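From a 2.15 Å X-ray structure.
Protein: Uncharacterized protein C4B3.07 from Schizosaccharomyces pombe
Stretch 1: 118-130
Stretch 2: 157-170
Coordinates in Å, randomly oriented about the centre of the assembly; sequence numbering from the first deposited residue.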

# COMPACT_ATOMS: atom_id res chain seq x y z
N GLU A 118 -8.26 14.99 11.67
CA GLU A 118 -6.86 14.56 11.54
C GLU A 118 -6.60 13.42 10.53
O GLU A 118 -5.45 13.03 10.31
CB GLU A 118 -6.33 14.16 12.92
CG GLU A 118 -7.05 12.97 13.53
CD GLU A 118 -6.79 12.81 15.03
OE1 GLU A 118 -6.32 13.78 15.68
OE2 GLU A 118 -7.07 11.71 15.56
N SER A 119 -7.66 12.88 9.93
CA SER A 119 -7.53 11.74 9.03
C SER A 119 -6.57 11.99 7.86
O SER A 119 -5.67 11.19 7.61
CB SER A 119 -8.91 11.35 8.49
OG SER A 119 -9.73 10.88 9.56
N ARG A 120 -6.75 13.09 7.15
CA ARG A 120 -5.92 13.38 5.99
C ARG A 120 -4.48 13.62 6.43
O ARG A 120 -3.55 13.25 5.74
CB ARG A 120 -6.47 14.56 5.18
CG ARG A 120 -7.70 14.21 4.36
CD ARG A 120 -8.42 15.46 3.81
NE ARG A 120 -9.71 15.07 3.24
CZ ARG A 120 -9.94 14.89 1.94
NH1 ARG A 120 -8.97 15.10 1.05
NH2 ARG A 120 -11.14 14.50 1.53
N LEU A 121 -4.30 14.23 7.60
CA LEU A 121 -2.96 14.49 8.10
C LEU A 121 -2.27 13.18 8.47
O LEU A 121 -1.09 12.99 8.16
CB LEU A 121 -2.99 15.43 9.32
CG LEU A 121 -1.59 15.94 9.70
CD1 LEU A 121 -1.07 16.93 8.62
CD2 LEU A 121 -1.55 16.56 11.10
N PHE A 122 -3.02 12.28 9.11
CA PHE A 122 -2.47 11.00 9.52
C PHE A 122 -2.02 10.21 8.31
O PHE A 122 -0.98 9.55 8.34
CB PHE A 122 -3.48 10.20 10.36
CG PHE A 122 -3.56 10.64 11.81
CD1 PHE A 122 -3.00 11.84 12.21
CD2 PHE A 122 -4.23 9.86 12.74
CE1 PHE A 122 -3.08 12.25 13.53
CE2 PHE A 122 -4.32 10.27 14.07
CZ PHE A 122 -3.74 11.46 14.47
N LEU A 123 -2.80 10.30 7.23
CA LEU A 123 -2.46 9.59 6.00
C LEU A 123 -1.20 10.18 5.37
O LEU A 123 -0.32 9.44 4.96
CB LEU A 123 -3.64 9.58 5.01
CG LEU A 123 -3.44 8.94 3.62
CD1 LEU A 123 -3.16 7.44 3.71
CD2 LEU A 123 -4.66 9.18 2.72
N ALA A 124 -1.12 11.51 5.32
CA ALA A 124 0.06 12.20 4.78
C ALA A 124 1.32 11.85 5.57
O ALA A 124 2.40 11.67 4.99
CB ALA A 124 -0.15 13.72 4.80
N LEU A 125 1.18 11.80 6.89
CA LEU A 125 2.29 11.44 7.76
C LEU A 125 2.76 10.01 7.47
O LEU A 125 3.94 9.77 7.26
CB LEU A 125 1.88 11.53 9.23
CG LEU A 125 1.87 12.92 9.85
CD1 LEU A 125 0.98 12.93 11.11
CD2 LEU A 125 3.30 13.38 10.16
N ALA A 126 1.82 9.07 7.46
CA ALA A 126 2.17 7.67 7.21
C ALA A 126 2.86 7.51 5.85
O ALA A 126 3.90 6.84 5.76
CB ALA A 126 0.94 6.80 7.29
N ARG A 127 2.27 8.11 4.81
CA ARG A 127 2.83 8.04 3.46
C ARG A 127 4.27 8.55 3.41
O ARG A 127 5.13 7.93 2.82
CB ARG A 127 1.94 8.81 2.48
CG ARG A 127 0.59 8.12 2.25
CD ARG A 127 -0.40 8.97 1.45
NE ARG A 127 0.23 9.72 0.36
CZ ARG A 127 0.63 9.18 -0.78
NH1 ARG A 127 0.46 7.89 -0.98
NH2 ARG A 127 1.18 9.93 -1.73
N ALA A 128 4.53 9.68 4.07
CA ALA A 128 5.87 10.26 4.03
C ALA A 128 6.88 9.46 4.84
O ALA A 128 8.02 9.32 4.42
CB ALA A 128 5.84 11.72 4.48
N TYR A 129 6.47 8.94 6.01
CA TYR A 129 7.37 8.13 6.82
C TYR A 129 7.74 6.85 6.07
O TYR A 129 8.88 6.39 6.14
CB TYR A 129 6.75 7.75 8.18
CG TYR A 129 6.64 8.88 9.18
CD1 TYR A 129 7.71 9.72 9.45
CD2 TYR A 129 5.46 9.09 9.89
CE1 TYR A 129 7.61 10.76 10.37
CE2 TYR A 129 5.34 10.12 10.81
CZ TYR A 129 6.42 10.95 11.04
OH TYR A 129 6.28 11.96 11.96
N LEU A 130 6.78 6.27 5.36
CA LEU A 130 7.07 5.05 4.60
C LEU A 130 7.98 5.33 3.41
O LEU A 130 8.85 4.52 3.09
CB LEU A 130 5.80 4.31 4.16
CG LEU A 130 5.00 3.62 5.27
CD1 LEU A 130 3.71 3.02 4.71
CD2 LEU A 130 5.83 2.55 5.98
N PRO A 157 12.48 3.34 13.56
CA PRO A 157 11.81 4.55 14.07
C PRO A 157 10.78 5.11 13.09
O PRO A 157 9.73 5.59 13.55
CB PRO A 157 12.96 5.54 14.24
CG PRO A 157 14.16 4.66 14.48
CD PRO A 157 13.94 3.49 13.58
N TYR A 158 11.06 5.06 11.79
CA TYR A 158 10.09 5.51 10.78
C TYR A 158 8.95 4.52 10.58
O TYR A 158 7.78 4.91 10.42
CB TYR A 158 10.79 5.82 9.46
CG TYR A 158 11.70 7.01 9.60
CD1 TYR A 158 11.21 8.30 9.45
CD2 TYR A 158 13.05 6.85 9.91
CE1 TYR A 158 12.05 9.42 9.59
CE2 TYR A 158 13.89 7.95 10.07
CZ TYR A 158 13.38 9.23 9.91
OH TYR A 158 14.20 10.33 10.05
N ILE A 159 9.28 3.24 10.59
CA ILE A 159 8.27 2.20 10.56
C ILE A 159 7.29 2.39 11.72
O ILE A 159 6.08 2.35 11.54
CB ILE A 159 8.92 0.81 10.68
CG1 ILE A 159 9.62 0.42 9.37
CG2 ILE A 159 7.90 -0.24 11.09
CD1 ILE A 159 8.70 0.32 8.17
N GLU A 160 7.83 2.60 12.91
CA GLU A 160 7.00 2.76 14.09
C GLU A 160 6.11 4.01 14.00
O GLU A 160 4.94 4.00 14.38
CB GLU A 160 7.89 2.79 15.34
CG GLU A 160 7.16 3.03 16.65
CD GLU A 160 8.11 3.26 17.81
OE1 GLU A 160 7.79 2.84 18.94
OE2 GLU A 160 9.20 3.85 17.60
N LYS A 161 6.68 5.11 13.50
CA LYS A 161 5.90 6.33 13.31
C LYS A 161 4.80 6.13 12.27
O LYS A 161 3.70 6.64 12.43
CB LYS A 161 6.78 7.53 12.94
CG LYS A 161 7.55 8.10 14.13
CD LYS A 161 7.88 9.57 13.91
CE LYS A 161 8.81 10.12 14.99
NZ LYS A 161 10.25 9.79 14.71
N ALA A 162 5.10 5.38 11.21
CA ALA A 162 4.08 5.12 10.21
C ALA A 162 2.90 4.38 10.85
O ALA A 162 1.74 4.78 10.70
CB ALA A 162 4.66 4.32 9.06
N ILE A 163 3.22 3.30 11.55
CA ILE A 163 2.20 2.49 12.21
C ILE A 163 1.38 3.31 13.21
O ILE A 163 0.18 3.12 13.33
CB ILE A 163 2.83 1.28 12.93
CG1 ILE A 163 3.46 0.34 11.91
CG2 ILE A 163 1.78 0.53 13.79
CD1 ILE A 163 4.36 -0.70 12.53
N GLN A 164 2.03 4.22 13.90
CA GLN A 164 1.34 5.08 14.86
C GLN A 164 0.20 5.86 14.18
O GLN A 164 -0.89 6.00 14.75
CB GLN A 164 2.34 6.03 15.55
CG GLN A 164 1.69 7.12 16.40
CD GLN A 164 2.68 8.17 16.89
OE1 GLN A 164 3.89 8.05 16.70
NE2 GLN A 164 2.16 9.22 17.51
N TYR A 165 0.42 6.35 12.97
CA TYR A 165 -0.64 7.10 12.31
C TYR A 165 -1.59 6.26 11.47
O TYR A 165 -2.73 6.65 11.24
CB TYR A 165 -0.08 8.29 11.55
CG TYR A 165 0.60 9.26 12.50
CD1 TYR A 165 -0.15 10.10 13.32
CD2 TYR A 165 1.98 9.28 12.61
CE1 TYR A 165 0.46 10.97 14.20
CE2 TYR A 165 2.61 10.15 13.50
CZ TYR A 165 1.84 10.98 14.29
OH TYR A 165 2.47 11.82 15.16
N LEU A 166 -1.15 5.07 11.04
CA LEU A 166 -2.03 4.19 10.29
C LEU A 166 -3.09 3.53 11.19
O LEU A 166 -4.23 3.33 10.78
CB LEU A 166 -1.23 3.11 9.57
CG LEU A 166 -0.32 3.56 8.41
CD1 LEU A 166 0.61 2.43 7.99
CD2 LEU A 166 -1.15 4.05 7.23
N ARG A 167 -2.69 3.21 12.41
CA ARG A 167 -3.58 2.47 13.31
C ARG A 167 -4.92 3.17 13.51
O ARG A 167 -5.96 2.56 13.35
CB ARG A 167 -2.88 2.18 14.65
CG ARG A 167 -3.74 1.42 15.64
CD ARG A 167 -3.06 1.31 17.00
NE ARG A 167 -1.73 0.72 16.88
CZ ARG A 167 -1.51 -0.58 16.72
NH1 ARG A 167 -2.54 -1.42 16.64
NH2 ARG A 167 -0.27 -1.04 16.63
N PRO A 168 -4.90 4.47 13.83
CA PRO A 168 -6.18 5.18 13.94
C PRO A 168 -7.00 5.13 12.64
O PRO A 168 -8.22 5.02 12.72
CB PRO A 168 -5.77 6.64 14.21
CG PRO A 168 -4.40 6.56 14.77
CD PRO A 168 -3.75 5.32 14.21
N LEU A 169 -6.34 5.22 11.49
CA LEU A 169 -7.06 5.25 10.21
C LEU A 169 -7.76 3.94 9.94
O LEU A 169 -8.79 3.91 9.26
CB LEU A 169 -6.10 5.53 9.04
CG LEU A 169 -5.36 6.86 9.07
CD1 LEU A 169 -4.40 6.92 7.91
CD2 LEU A 169 -6.34 8.03 9.02
N ALA A 170 -7.20 2.86 10.45
CA ALA A 170 -7.72 1.52 10.18
C ALA A 170 -8.91 1.13 11.08
O ALA A 170 -9.56 0.12 10.84
CB ALA A 170 -6.61 0.49 10.29
O HOH W 1 5.23 12.36 14.56

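The two stretches are helices of one chain, packed close to antiparallel. Their N-to-C directions differ by 155°, and their axes approach to 8.2 Å. Stretch 1 is helical from Ser119 onward. Stretch 2 is helical from its first residue. Pro168 has no amide hydrogen, so its nitrogen cannot bond to the turn before, and the helix is kinked there. No direct hydrogen bond joins the stretches. The contact rests on apolar packing, aromatic rings and one bridging water, and it buries 740 Å² in total.

Because the helices run in opposite senses, the start of stretch 1 lies near the end of stretch 2. Ser119 meets Leu169 first. Its backbone O lies 3.5 Å from Leu169 CD2, a van der Waals contact. Ser119 O is already used within its own helix, where it accepts from Leu123 N at 3.0 Å.

Phe122 points toward stretch 2 and touches three residues. The edge of the Tyr165 ring is directed at the face of the Phe122 ring. The ring centroids are 5.0 Å apart and the planes meet at 63°. This geometry sets the slightly positive hydrogens of one ring against the electron-rich face of the other. Phe122 CE2 also lies 3.8 Å from Pro168 CG, and Phe122 CB lies 3.8 Å from Leu169 CD2.

Leu123 points sideways and adds a lighter contact, with its CB 4.0 Å from Leu169 CD1. Leu169 packs with its branched end against Ser119, Phe122 and Leu123.

Leu125 places a methyl over the face of Tyr165. Its CD1 is 3.6 Å from the centroid of the Tyr165 ring and 8° off the ring normal, a well-centred CH-pi contact.

Ala126 marks the closest pairing in the backbone register. Its CA is 4.4 Å from the CA of Ala162. Both residues carry only a methyl, and the backbones come close here. Ala126 CB lies 3.5 Å from Leu166 CD2. The CA-to-CB bond of Leu166 points away from stretch 1, but the end of its side chain comes nearer.

Tyr129 has the most area covered by the other stretch. Its side chain sits as a knob among Tyr158, Lys161, Ala162 and Tyr165. Lys161 CB lies over one face of the ring, 3.7 Å from the Tyr129 ring centroid. The aliphatic part of the lysine makes this contact, while its end leads away. Tyr129 CE2 meets Tyr165 CE2 at 3.8 Å, and Tyr129 CD1 meets Tyr158 CD1 at 3.8 Å. The hydroxyls of Tyr129 and Tyr165 share water 1, whose O is 2.8 Å from Tyr129 OH and 2.9 Å from Tyr165 OH. The water supplies a polar link between two rings that otherwise pack through carbon.

Leu130 closes the walk. Its CD2 lies 3.7 Å from Ala162 CB and 4.2 Å from Ile159 CD1, so the contact ends in aliphatic packing.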